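Local coordinates for oligopeptide-binding protein oppA (Lactococcus lactis, PDB 3DRF) that captures extracellular oligopeptides in a voluminous cavity that closes like a Venus fly-trap and serves as the receptor of the OppABCDF ABC transporter for peptide uptake, at residues Ser51-Asn55 / Gly132-Trp136; Leu106-Asp110 / Pro218-Gly222; Glu113-Tyr119 / Gly165-Ile171; Tyr123-Pro129 / Leu146-His150; Leu140-Val144 / Val173-Lys179. All blocks are in the same frame, centred on the assembly; numbering follows the deposited sequence.

The five contacts illustrate how chemistry follows location. All are partly buried; interaction 1 is the most central, its centre about 11 Å from that of the chain, and interaction 3 the farthest out, at about 28 Å. Interaction 1 is almost wholly polar, and Arg135 and Asn55 also bond the bound peptide. Helix 116-127 serves interaction 3 with its capped start and interaction 4 with its last turns; strand 170-174 serves interactions 3 and 5 with its opposite ends. Interaction 4 is mainly apolar helix packing, whereas 2, 3 and 5 combine backbone hydrogen bonds with buried apolar side chains and more exposed charged or polar edges. Interactions 2 and 3 are joined by the Lys107-Glu113 salt bridge.

Interaction 1 (Ser51-Asn55 / Gly132-Trp136); sequences SGLSN and GSDRW
Two loops meet here mostly through side chains that satisfy backbone carbonyls. Residues 51-53 form a 3-10 turn, Ser54 N bonding to Ser51 O at 3.2 Å, and Leu53 lies opposite Ser133 (CA-CA 5.0 Å). Gly52 O accepts from Ser133 OG (2.8 Å), a t rotamer whose oxygen also receives Arg135 N at 3.0 Å, making an ST turn. Arg135, extended as m, t, t, forks onto Ser54 O, with NE at 3.1 Å and NH1 at 3.0 Å. Asn55 ND2 donates to Asp134 OD2 (2.9 Å), while Asn55 OD1 takes Tyr491. One water accepts from Asp134 N (2.9 Å) and lies 2.9 Å from Gly52 O and 2.8 Å from Asn55 OD1; another sits between Leu53 O and Gly132 O. Arg135 NH1 also bonds the backbone of the bound peptide, as does the backbone of Asn55, so the contact forms part of the peptide cavity wall. Residues 51-55 lie between strand 34-40 and helix 57-62, residues 132-136 after helix 116-127, whose Ile126 packs against Ser133 and Arg135.

Interaction 2 (Leu106-Asp110 / Pro218-Gly222); sequences LKWSD and PLVTG
Two irregular loops of this family 5 solute-binding protein run roughly antiparallel here (154° between their directions), without forming a regular ladder, and a serine side chain does part of the work of a backbone partner. The closest CA pairs are Trp108-Thr221 at 5.0 Å and Ser109-Val220 at 5.4 Å. Pro218 enters through water, its O receiving a hydrogen bond at 2.9 Å from a water that also lies 2.8 Å from Ser109 OG. Leu219, extended and with its CB directed at the partner, spreads an m,t side chain between Trp108 (CE3 to Leu219 CB, 3.8 Å) and Asp110 (OD2 to Leu219 CD1, 3.5 Å). Val220 supplies the polar centre: its N donates to Ser109 OG at 3.1 Å, nearly straight at 173°, an approach set by the p rotamer of Ser109, and its O accepts a weak bond from Ser109 N at 2.9 Å. The same oxygen is 3.5 Å from Trp108 CA in a CA-H...O contact. The side chain of Val220 turns away, onto Lys225 and Pro226 of strand 224-230. Thr221 then meets the Trp108 indole, whose NE1 is held by Asp118, while Thr221 OG1 bonds Asp70. A second water lies 2.7 Å from Lys107 O and 2.8 Å from Thr221 O. In the CH-pi contact, Thr221 CG2 stands 3.8 Å from the centroid of the six-membered ring of Trp108.

Interaction 3 (Glu113-Tyr119 / Gly165-Ile171); sequences EVTAKDY and GENGKVI
A beta turn meets the start of a helix here, its carbonyls accepting from helix N-H groups. The type I turn Gly165-Gly168, closed by Gly168 N to Gly165 O (3.1 Å), offers Glu166 O to Lys117 N (3.1 Å) and, from its last residue, Gly168 O to Ala116 N (2.8 Å). Thr115 (chi1 p) is the N-cap and forms a capping box with Asp118: Thr115 N donates to Asp118 OD2 (3.0 Å), with a weak return from Asp118 N to Thr115 OG1 (3.5 Å). CA pairs are Thr115-Asn167 5.2 Å, Ala116-Lys169 5.1 Å and Lys117-Glu166 4.9 Å. Lys169 folds back (m, m, t, t), its NZ bridging to Glu113 OE1 (2.7 Å) and donating to Val114 O (2.9 Å); Glu113 also pairs with Lys107. Inside, Ile171 CG1 touches Ala116 CB (3.7 Å) and Ile171 CD1 touches Tyr119 CB (3.7 Å). The contact thus seats the N-terminus of helix 116-127 on the start of strand 170-174, beside strand 97-102, whose Ile100 touches Tyr119 and Ile171.

Interaction 4 (Tyr123-Pro129 / Leu146-His150); sequences YETIANP and LSDYH
The methyl of Ala127, a low bump on the last turn of helix 116-127, is seated between two side chains of helix 146-150: Leu146 (t,p), with CD1 3.6 Å from Ala127 CB, and Tyr149 (t), whose ring edge brings CD2 to 3.9 Å from the same CB. Next to it Leu146 CD2 reaches Tyr123 CD2 at 4.0 Å, while Tyr149 stretches along the helix so that its OH lies 3.3 Å from Glu124 CG. The short segments cross at -58°, their axes 10.2 Å apart, with the closest CA pair at Ala127 and His150, 4.8 Å. This is helix-helix packing within the alpha/beta framework of a type 2 periplasmic-binding-protein fold, the second helix returning after a connection of eighteen residues. Where the first helix ends, at Asn128, His150 (t) fills the hollow: ND1 donates to Ala127 O at 2.7 Å, and His150 CA approaches that oxygen to 3.3 Å. Trp136 stacks on the imidazole, and NE2 bonds Ser317. Pro129 CD lies 3.7 Å from His150 O. In the outer groove, one water contacts Glu124 OE1 (3.0 Å), Asn128 ND2 (3.0 Å) and Tyr149 OH (3.1 Å).

Interaction 5 (Leu140-Val144 / Val173-Lys179); sequences LANIV and VQFKEMK
A loop can be tied to the end of a strand by very few backbone pairs when one asparagine adds its side chain. Residues 140-142 have helical phi/psi, Leu140 O accepting from Ile143 N (3.3 Å). Ala141 O then receives Lys176 NZ (3.1 Å), that lysine being fully extended after an m chi1. Asn142 (chi1 t) does most: its O takes Lys176 N at 2.9 Å, and its amide mimics a backbone peptide, OD1 accepting from Glu177 N (3.1 Å) and ND2 donating to Glu177 O (3.0 Å). A water links Asn142 OD1 (2.7 Å) to Lys179 NZ (3.0 Å). Ile143 pairs with Phe175 at a CA-CA distance of 4.5 Å and packs CG1 on Val173 CG1 (3.8 Å) and Phe175 CE1 (3.9 Å), facing Tyr123 of helix 116-127. Val144 N donates to Gln174 O (3.0 Å), its CG2 lying 3.8 Å from Gln174 CG. With Val144 N to Gln174 O and Lys176 N to Asn142 O flanking the pair, this is a single isolated beta bridge at the end of strand 170-174, in an antiparallel four-stranded sheet.

Interaction 1 (Ser51-Asn55 / Gly132-Trp136)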
# COMPACT_ATOMS: atom_id res chain seq x y z
N SER A 51 -0.70 12.75 2.24
CA SER A 51 -0.64 11.29 2.45
C SER A 51 -2.00 10.70 2.78
O SER A 51 -2.39 9.68 2.22
CB SER A 51 0.36 10.96 3.57
OG SER A 51 0.54 9.57 3.74
N GLY A 52 -2.76 11.35 3.66
CA GLY A 52 -4.01 10.80 4.14
C GLY A 52 -5.02 10.61 3.03
O GLY A 52 -5.93 9.78 3.14
N LEU A 53 -4.94 11.39 1.95
CA LEU A 53 -5.93 11.34 0.87
C LEU A 53 -5.44 10.56 -0.38
O LEU A 53 -6.12 10.51 -1.35
CB LEU A 53 -6.26 12.78 0.43
CG LEU A 53 -6.74 13.73 1.58
CD1 LEU A 53 -7.23 15.09 1.01
CD2 LEU A 53 -7.89 13.10 2.43
N SER A 54 -4.23 10.04 -0.33
CA SER A 54 -3.60 9.36 -1.48
C SER A 54 -3.50 7.87 -1.17
O SER A 54 -2.96 7.52 -0.19
CB SER A 54 -2.20 9.96 -1.64
OG SER A 54 -1.46 9.26 -2.65
N ASN A 55 -3.99 7.03 -2.06
CA ASN A 55 -4.02 5.57 -1.82
C ASN A 55 -3.00 4.75 -2.60
O ASN A 55 -2.80 3.65 -2.26
CB ASN A 55 -5.42 5.02 -2.14
CG ASN A 55 -6.50 5.59 -1.23
OD1 ASN A 55 -6.37 5.67 -0.06
ND2 ASN A 55 -7.59 5.90 -1.81
N GLY A 132 -12.91 12.74 2.87
CA GLY A 132 -13.03 11.60 1.95
C GLY A 132 -11.89 10.57 2.05
O GLY A 132 -11.76 9.79 1.18
N SER A 133 -11.12 10.58 3.12
CA SER A 133 -10.02 9.61 3.24
C SER A 133 -10.53 8.17 3.31
O SER A 133 -11.54 7.94 3.85
CB SER A 133 -9.20 9.87 4.52
OG SER A 133 -8.13 8.94 4.59
N ASP A 134 -9.75 7.25 2.74
CA ASP A 134 -10.05 5.80 2.81
C ASP A 134 -9.10 5.11 3.83
O ASP A 134 -9.10 3.91 3.88
CB ASP A 134 -9.84 5.21 1.40
CG ASP A 134 -10.69 5.92 0.35
OD1 ASP A 134 -11.85 6.00 0.54
OD2 ASP A 134 -10.12 6.43 -0.58
N ARG A 135 -8.37 5.91 4.63
CA ARG A 135 -7.32 5.39 5.51
C ARG A 135 -7.67 5.27 7.02
O ARG A 135 -6.83 5.03 7.84
CB ARG A 135 -6.01 6.17 5.32
CG ARG A 135 -5.37 5.99 3.94
CD ARG A 135 -3.99 6.71 3.93
NE ARG A 135 -3.24 6.43 2.69
CZ ARG A 135 -2.52 5.35 2.50
NH1 ARG A 135 -1.86 5.19 1.37
NH2 ARG A 135 -2.45 4.43 3.42
N TRP A 136 -8.96 5.33 7.36
CA TRP A 136 -9.37 5.00 8.72
C TRP A 136 -9.04 3.49 8.98
O TRP A 136 -9.08 2.67 8.09
CB TRP A 136 -10.90 5.32 8.96
CG TRP A 136 -11.27 5.09 10.44
CD1 TRP A 136 -11.97 4.06 10.91
CD2 TRP A 136 -10.83 5.85 11.61
NE1 TRP A 136 -12.07 4.13 12.29
CE2 TRP A 136 -11.33 5.19 12.74
CE3 TRP A 136 -10.03 7.00 11.80
CZ2 TRP A 136 -11.12 5.66 14.04
CZ3 TRP A 136 -9.82 7.45 13.06
CH2 TRP A 136 -10.36 6.81 14.17
O HOH W 1 -7.32 7.97 1.31
O HOH W 2 -9.01 9.72 -0.35

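Interaction 2 (Leu106-Asp110 / Pro218-Gly222)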
# COMPACT_ATOMS: atom_id res chain seq x y z
N LEU A 106 12.59 23.63 10.23
CA LEU A 106 11.69 22.96 9.28
C LEU A 106 10.61 23.92 8.78
O LEU A 106 9.82 24.39 9.54
CB LEU A 106 11.05 21.71 9.96
CG LEU A 106 10.11 20.90 9.08
CD1 LEU A 106 10.85 20.28 7.86
CD2 LEU A 106 9.38 19.80 9.96
N LYS A 107 10.62 24.12 7.48
CA LYS A 107 9.72 25.04 6.80
C LYS A 107 9.00 24.36 5.63
O LYS A 107 9.43 23.39 5.11
CB LYS A 107 10.56 26.24 6.28
CG LYS A 107 11.21 27.11 7.40
CD LYS A 107 12.01 28.25 6.75
CE LYS A 107 12.66 29.06 7.84
NZ LYS A 107 11.53 29.60 8.60
N TRP A 108 7.89 24.94 5.27
CA TRP A 108 7.23 24.69 3.98
C TRP A 108 7.96 25.42 2.84
O TRP A 108 8.75 26.34 3.08
CB TRP A 108 5.76 25.23 4.02
CG TRP A 108 4.91 24.43 5.05
CD1 TRP A 108 4.55 24.86 6.27
CD2 TRP A 108 4.47 23.08 4.92
NE1 TRP A 108 3.84 23.87 6.92
CE2 TRP A 108 3.80 22.76 6.12
CE3 TRP A 108 4.51 22.13 3.89
CZ2 TRP A 108 3.17 21.53 6.32
CZ3 TRP A 108 3.90 20.90 4.10
CH2 TRP A 108 3.23 20.61 5.33
N SER A 109 7.63 25.02 1.62
CA SER A 109 8.33 25.55 0.43
C SER A 109 7.94 27.02 0.09
O SER A 109 8.49 27.58 -0.79
CB SER A 109 8.08 24.62 -0.75
OG SER A 109 6.69 24.39 -0.88
N ASP A 110 7.03 27.59 0.84
CA ASP A 110 6.74 29.04 0.74
C ASP A 110 7.48 29.82 1.85
O ASP A 110 7.25 31.00 1.98
CB ASP A 110 5.23 29.28 0.79
CG ASP A 110 4.65 29.09 2.16
OD1 ASP A 110 5.25 28.45 2.99
OD2 ASP A 110 3.56 29.59 2.41
N PRO A 218 0.83 22.50 -4.56
CA PRO A 218 0.97 22.22 -3.13
C PRO A 218 2.10 22.99 -2.45
O PRO A 218 2.88 23.54 -3.15
CB PRO A 218 1.30 20.71 -3.14
CG PRO A 218 2.25 20.58 -4.37
CD PRO A 218 1.61 21.54 -5.39
N LEU A 219 2.15 23.02 -1.14
CA LEU A 219 3.39 23.22 -0.39
C LEU A 219 3.98 21.88 0.04
O LEU A 219 3.27 20.95 0.37
CB LEU A 219 3.18 24.10 0.87
CG LEU A 219 2.53 25.48 0.62
CD1 LEU A 219 2.50 26.30 1.94
CD2 LEU A 219 3.33 26.24 -0.48
N VAL A 220 5.31 21.83 0.07
CA VAL A 220 6.04 20.62 0.49
C VAL A 220 7.21 21.01 1.38
O VAL A 220 7.52 22.15 1.59
CB VAL A 220 6.54 19.78 -0.71
CG1 VAL A 220 5.36 19.45 -1.65
CG2 VAL A 220 7.66 20.56 -1.49
N THR A 221 7.81 19.98 1.92
CA THR A 221 8.90 20.14 2.92
C THR A 221 10.26 19.51 2.48
O THR A 221 11.21 19.64 3.15
CB THR A 221 8.51 19.50 4.29
OG1 THR A 221 8.42 18.07 4.18
CG2 THR A 221 7.20 20.09 4.85
N GLY A 222 10.28 18.82 1.35
CA GLY A 222 11.43 18.04 0.95
C GLY A 222 12.54 18.84 0.24
O GLY A 222 12.47 20.02 0.11
O HOH W 3 11.48 22.36 3.67
O HOH W 4 5.75 23.69 -3.38

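Interaction 3 (Glu113-Tyr119 / Gly165-Ile171)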
# COMPACT_ATOMS: atom_id res chain seq x y z
N GLU A 113 6.63 28.41 8.58
CA GLU A 113 7.07 27.36 9.51
C GLU A 113 6.17 26.14 9.48
O GLU A 113 4.96 26.26 9.37
CB GLU A 113 7.09 27.88 10.95
CG GLU A 113 8.14 28.92 11.25
CD GLU A 113 9.56 28.37 11.16
OE1 GLU A 113 9.84 27.31 11.75
OE2 GLU A 113 10.40 29.01 10.49
N VAL A 114 6.81 24.95 9.51
CA VAL A 114 6.07 23.76 9.89
C VAL A 114 5.89 23.68 11.41
O VAL A 114 6.85 23.84 12.16
CB VAL A 114 6.77 22.48 9.40
CG1 VAL A 114 5.94 21.25 9.73
CG2 VAL A 114 7.04 22.57 7.90
N THR A 115 4.66 23.58 11.84
CA THR A 115 4.30 23.69 13.25
C THR A 115 3.61 22.45 13.80
O THR A 115 3.19 21.58 13.09
CB THR A 115 3.29 24.90 13.48
OG1 THR A 115 2.03 24.56 12.90
CG2 THR A 115 3.88 26.22 12.88
N ALA A 116 3.43 22.44 15.10
CA ALA A 116 2.72 21.36 15.83
C ALA A 116 1.31 21.15 15.22
O ALA A 116 0.89 20.01 15.02
CB ALA A 116 2.61 21.76 17.35
N LYS A 117 0.61 22.23 14.92
CA LYS A 117 -0.71 22.12 14.31
C LYS A 117 -0.72 21.40 12.92
O LYS A 117 -1.63 20.69 12.62
CB LYS A 117 -1.33 23.53 14.16
CG LYS A 117 -2.70 23.59 13.41
CD LYS A 117 -3.78 22.68 14.09
CE LYS A 117 -5.13 22.83 13.29
NZ LYS A 117 -6.16 21.90 13.94
N ASP A 118 0.35 21.60 12.12
CA ASP A 118 0.48 20.88 10.82
C ASP A 118 0.51 19.35 11.00
O ASP A 118 0.08 18.65 10.19
CB ASP A 118 1.75 21.37 10.10
CG ASP A 118 1.68 22.85 9.70
OD1 ASP A 118 0.59 23.34 9.52
OD2 ASP A 118 2.72 23.43 9.61
N TYR A 119 1.15 18.93 12.09
CA TYR A 119 1.18 17.47 12.41
C TYR A 119 -0.20 16.91 12.85
O TYR A 119 -0.63 15.92 12.37
CB TYR A 119 2.27 17.24 13.47
CG TYR A 119 2.37 15.76 13.81
CD1 TYR A 119 2.78 14.80 12.85
CD2 TYR A 119 2.01 15.32 15.06
CE1 TYR A 119 2.84 13.43 13.17
CE2 TYR A 119 2.06 13.96 15.40
CZ TYR A 119 2.46 13.03 14.44
OH TYR A 119 2.52 11.68 14.78
N GLY A 165 2.47 25.10 22.34
CA GLY A 165 1.41 25.71 21.54
C GLY A 165 1.31 25.19 20.12
O GLY A 165 2.14 24.52 19.64
N GLU A 166 0.22 25.54 19.47
CA GLU A 166 -0.07 25.13 18.08
C GLU A 166 1.00 25.60 17.11
O GLU A 166 1.25 24.97 16.18
CB GLU A 166 -1.45 25.66 17.62
CG GLU A 166 -2.60 24.83 18.25
CD GLU A 166 -3.94 24.91 17.51
OE1 GLU A 166 -3.93 25.48 16.41
OE2 GLU A 166 -4.92 24.39 18.04
N ASN A 167 1.61 26.74 17.38
CA ASN A 167 2.64 27.33 16.53
C ASN A 167 4.06 26.99 16.98
O ASN A 167 5.02 27.43 16.39
CB ASN A 167 2.41 28.86 16.39
CG ASN A 167 1.17 29.18 15.56
OD1 ASN A 167 0.88 28.55 14.58
ND2 ASN A 167 0.40 30.10 16.04
N GLY A 168 4.16 26.17 18.03
CA GLY A 168 5.42 25.57 18.47
C GLY A 168 5.79 24.34 17.62
O GLY A 168 5.20 24.08 16.57
N LYS A 169 6.78 23.64 18.12
CA LYS A 169 7.41 22.54 17.37
C LYS A 169 7.20 21.15 18.01
O LYS A 169 7.69 20.19 17.51
CB LYS A 169 8.93 22.85 17.22
CG LYS A 169 9.25 24.07 16.36
CD LYS A 169 9.06 23.77 14.88
CE LYS A 169 9.35 25.07 14.05
NZ LYS A 169 9.55 24.74 12.62
N VAL A 170 6.44 21.11 19.08
CA VAL A 170 6.28 19.86 19.88
C VAL A 170 4.82 19.40 19.92
O VAL A 170 3.94 20.14 20.13
CB VAL A 170 6.82 20.05 21.34
CG1 VAL A 170 6.79 18.71 22.14
CG2 VAL A 170 8.26 20.67 21.33
N ILE A 171 4.65 18.10 19.70
CA ILE A 171 3.35 17.44 19.81
C ILE A 171 3.44 16.21 20.72
O ILE A 171 4.28 15.40 20.57
CB ILE A 171 2.83 16.96 18.42
CG1 ILE A 171 3.02 18.07 17.35
CG2 ILE A 171 1.30 16.64 18.57
CD1 ILE A 171 4.32 17.85 16.44
O HOH W 5 -6.53 22.46 16.77

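Interaction 4 (Tyr123-Pro129 / Leu146-His150)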
# COMPACT_ATOMS: atom_id res chain seq x y z
N TYR A 123 -3.89 14.14 11.06
CA TYR A 123 -4.87 13.23 11.70
C TYR A 123 -6.30 13.61 11.31
O TYR A 123 -7.07 12.75 11.09
CB TYR A 123 -4.74 13.26 13.22
CG TYR A 123 -3.46 12.55 13.72
CD1 TYR A 123 -2.23 13.23 13.76
CD2 TYR A 123 -3.45 11.20 14.08
CE1 TYR A 123 -1.05 12.62 14.22
CE2 TYR A 123 -2.25 10.56 14.54
CZ TYR A 123 -1.09 11.29 14.64
OH TYR A 123 0.05 10.63 15.07
N GLU A 124 -6.59 14.90 11.22
CA GLU A 124 -7.92 15.34 10.83
C GLU A 124 -8.20 14.95 9.38
O GLU A 124 -9.27 14.59 9.06
CB GLU A 124 -8.07 16.87 10.97
CG GLU A 124 -7.92 17.36 12.49
CD GLU A 124 -8.26 18.81 12.69
OE1 GLU A 124 -8.73 19.38 11.76
OE2 GLU A 124 -7.98 19.33 13.76
N THR A 125 -7.19 15.02 8.52
CA THR A 125 -7.44 14.66 7.10
C THR A 125 -7.89 13.21 6.92
O THR A 125 -8.57 12.94 6.01
CB THR A 125 -6.26 14.97 6.15
OG1 THR A 125 -5.15 14.07 6.41
CG2 THR A 125 -5.82 16.43 6.23
N ILE A 126 -7.44 12.32 7.81
CA ILE A 126 -7.91 10.93 7.79
C ILE A 126 -9.20 10.70 8.63
O ILE A 126 -10.08 10.01 8.20
CB ILE A 126 -6.77 9.98 8.30
CG1 ILE A 126 -5.59 10.06 7.29
CG2 ILE A 126 -7.32 8.57 8.43
CD1 ILE A 126 -4.34 9.21 7.76
N ALA A 127 -9.23 11.28 9.82
CA ALA A 127 -10.31 10.99 10.81
C ALA A 127 -11.65 11.74 10.62
O ALA A 127 -12.67 11.23 10.99
CB ALA A 127 -9.77 11.20 12.25
N ASN A 128 -11.58 12.96 10.10
CA ASN A 128 -12.81 13.69 9.81
C ASN A 128 -13.32 13.18 8.46
O ASN A 128 -12.67 13.40 7.48
CB ASN A 128 -12.53 15.19 9.76
CG ASN A 128 -13.78 16.00 9.49
OD1 ASN A 128 -14.77 15.54 8.98
ND2 ASN A 128 -13.67 17.25 9.88
N PRO A 129 -14.50 12.54 8.44
CA PRO A 129 -14.93 11.90 7.16
C PRO A 129 -15.21 12.87 5.99
O PRO A 129 -15.26 12.49 4.87
CB PRO A 129 -16.26 11.18 7.54
CG PRO A 129 -16.16 10.96 9.01
CD PRO A 129 -15.48 12.22 9.52
N LEU A 146 -9.54 9.92 19.70
CA LEU A 146 -9.56 9.95 18.22
C LEU A 146 -10.79 9.26 17.63
O LEU A 146 -11.39 9.77 16.71
CB LEU A 146 -8.23 9.43 17.62
CG LEU A 146 -8.09 9.66 16.07
CD1 LEU A 146 -8.36 11.08 15.55
CD2 LEU A 146 -6.64 9.33 15.67
N SER A 147 -11.24 8.20 18.27
CA SER A 147 -12.49 7.56 17.85
C SER A 147 -13.67 8.54 17.96
O SER A 147 -14.46 8.66 17.09
CB SER A 147 -12.75 6.27 18.67
OG SER A 147 -11.75 5.31 18.41
N ASP A 148 -13.74 9.27 19.06
CA ASP A 148 -14.88 10.18 19.29
C ASP A 148 -14.80 11.41 18.32
O ASP A 148 -15.79 11.92 17.91
CB ASP A 148 -14.84 10.64 20.76
CG ASP A 148 -15.49 9.63 21.72
OD1 ASP A 148 -16.10 8.70 21.33
OD2 ASP A 148 -15.33 9.89 22.88
N TYR A 149 -13.59 11.84 17.98
CA TYR A 149 -13.44 12.84 16.92
C TYR A 149 -13.94 12.32 15.57
O TYR A 149 -14.68 12.93 14.92
CB TYR A 149 -11.98 13.31 16.85
CG TYR A 149 -11.76 14.36 15.76
CD1 TYR A 149 -12.06 15.72 15.99
CD2 TYR A 149 -11.31 14.00 14.49
CE1 TYR A 149 -11.90 16.67 14.99
CE2 TYR A 149 -11.14 14.98 13.49
CZ TYR A 149 -11.42 16.29 13.78
OH TYR A 149 -11.23 17.20 12.78
N HIS A 150 -13.58 11.09 15.25
CA HIS A 150 -13.94 10.43 13.96
C HIS A 150 -15.46 10.31 13.76
O HIS A 150 -15.92 10.43 12.70
CB HIS A 150 -13.28 9.03 13.90
CG HIS A 150 -13.65 8.24 12.67
ND1 HIS A 150 -13.39 8.65 11.39
CD2 HIS A 150 -14.26 7.05 12.55
CE1 HIS A 150 -13.86 7.77 10.54
NE2 HIS A 150 -14.36 6.76 11.22
O HOH W 6 -11.29 18.96 10.23

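Interaction 5 (Leu140-Val144 / Val173-Lys179)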
# COMPACT_ATOMS: atom_id res chain seq x y z
N LEU A 140 -5.82 3.66 14.63
CA LEU A 140 -6.03 5.07 15.08
C LEU A 140 -6.97 5.19 16.30
O LEU A 140 -6.94 6.15 16.97
CB LEU A 140 -6.53 5.92 13.90
CG LEU A 140 -5.42 6.12 12.82
CD1 LEU A 140 -6.04 6.89 11.65
CD2 LEU A 140 -4.19 6.90 13.36
N ALA A 141 -7.76 4.14 16.56
CA ALA A 141 -8.64 4.08 17.77
C ALA A 141 -7.87 4.04 19.10
O ALA A 141 -8.37 4.30 20.12
CB ALA A 141 -9.60 2.90 17.65
N ASN A 142 -6.59 3.71 18.99
CA ASN A 142 -5.67 3.64 20.15
C ASN A 142 -5.10 4.99 20.60
O ASN A 142 -4.49 5.05 21.61
CB ASN A 142 -4.56 2.58 19.87
CG ASN A 142 -3.50 2.48 21.00
OD1 ASN A 142 -3.79 2.08 22.08
ND2 ASN A 142 -2.29 2.85 20.68
N ILE A 143 -5.39 6.06 19.87
CA ILE A 143 -5.10 7.43 20.34
C ILE A 143 -6.31 7.94 21.10
O ILE A 143 -7.39 7.96 20.60
CB ILE A 143 -4.72 8.35 19.15
CG1 ILE A 143 -3.36 7.92 18.60
CG2 ILE A 143 -4.63 9.86 19.66
CD1 ILE A 143 -3.02 8.65 17.24
N VAL A 144 -6.08 8.32 22.35
CA VAL A 144 -7.16 8.83 23.21
C VAL A 144 -7.93 9.94 22.50
O VAL A 144 -7.36 10.87 22.01
CB VAL A 144 -6.55 9.32 24.59
CG1 VAL A 144 -7.64 9.96 25.44
CG2 VAL A 144 -6.02 8.11 25.38
N VAL A 173 1.36 12.91 21.81
CA VAL A 173 0.27 11.96 21.46
C VAL A 173 0.09 10.92 22.57
O VAL A 173 0.98 10.23 22.93
CB VAL A 173 0.57 11.23 20.12
CG1 VAL A 173 -0.58 10.27 19.75
CG2 VAL A 173 0.91 12.27 19.00
N GLN A 174 -1.10 10.90 23.15
CA GLN A 174 -1.47 9.99 24.23
C GLN A 174 -2.18 8.76 23.68
O GLN A 174 -3.23 8.85 23.11
CB GLN A 174 -2.41 10.73 25.23
CG GLN A 174 -2.85 9.87 26.41
CD GLN A 174 -1.69 9.54 27.35
OE1 GLN A 174 -1.21 10.42 27.98
NE2 GLN A 174 -1.27 8.29 27.40
N PHE A 175 -1.58 7.64 23.97
CA PHE A 175 -2.15 6.34 23.59
C PHE A 175 -2.92 5.71 24.75
O PHE A 175 -2.69 6.03 25.86
CB PHE A 175 -1.02 5.34 23.17
CG PHE A 175 -0.12 5.88 22.05
CD1 PHE A 175 -0.66 6.13 20.81
CD2 PHE A 175 1.21 6.09 22.27
CE1 PHE A 175 0.14 6.64 19.77
CE2 PHE A 175 2.03 6.60 21.23
CZ PHE A 175 1.45 6.88 20.00
N LYS A 176 -3.78 4.77 24.40
CA LYS A 176 -4.34 3.80 25.38
C LYS A 176 -3.28 2.78 25.83
O LYS A 176 -3.18 2.51 26.98
CB LYS A 176 -5.57 3.09 24.81
CG LYS A 176 -6.73 4.05 24.42
CD LYS A 176 -7.90 3.27 23.78
CE LYS A 176 -8.90 4.25 23.32
NZ LYS A 176 -9.95 3.52 22.62
N GLU A 177 -2.56 2.22 24.87
CA GLU A 177 -1.45 1.33 25.13
C GLU A 177 -0.36 1.55 24.08
O GLU A 177 -0.58 1.93 22.94
CB GLU A 177 -1.85 -0.19 25.07
CG GLU A 177 -3.00 -0.62 26.01
CD GLU A 177 -2.65 -0.50 27.49
OE1 GLU A 177 -1.51 -0.33 27.84
OE2 GLU A 177 -3.57 -0.59 28.27
N MET A 178 0.84 1.21 24.50
CA MET A 178 1.96 1.08 23.57
C MET A 178 1.76 -0.17 22.73
O MET A 178 1.08 -1.09 23.12
CB MET A 178 3.28 0.97 24.34
CG MET A 178 3.55 2.14 25.27
SD MET A 178 3.50 3.81 24.48
CE MET A 178 5.12 3.96 23.65
N LYS A 179 2.36 -0.14 21.56
CA LYS A 179 2.35 -1.28 20.64
C LYS A 179 3.80 -1.62 20.26
O LYS A 179 4.59 -0.73 20.13
CB LYS A 179 1.49 -0.92 19.40
CG LYS A 179 0.04 -0.34 19.72
CD LYS A 179 -0.88 -1.47 20.19
CE LYS A 179 -2.20 -0.84 20.68
NZ LYS A 179 -3.09 -1.94 21.11
O HOH W 7 -5.20 -0.22 22.32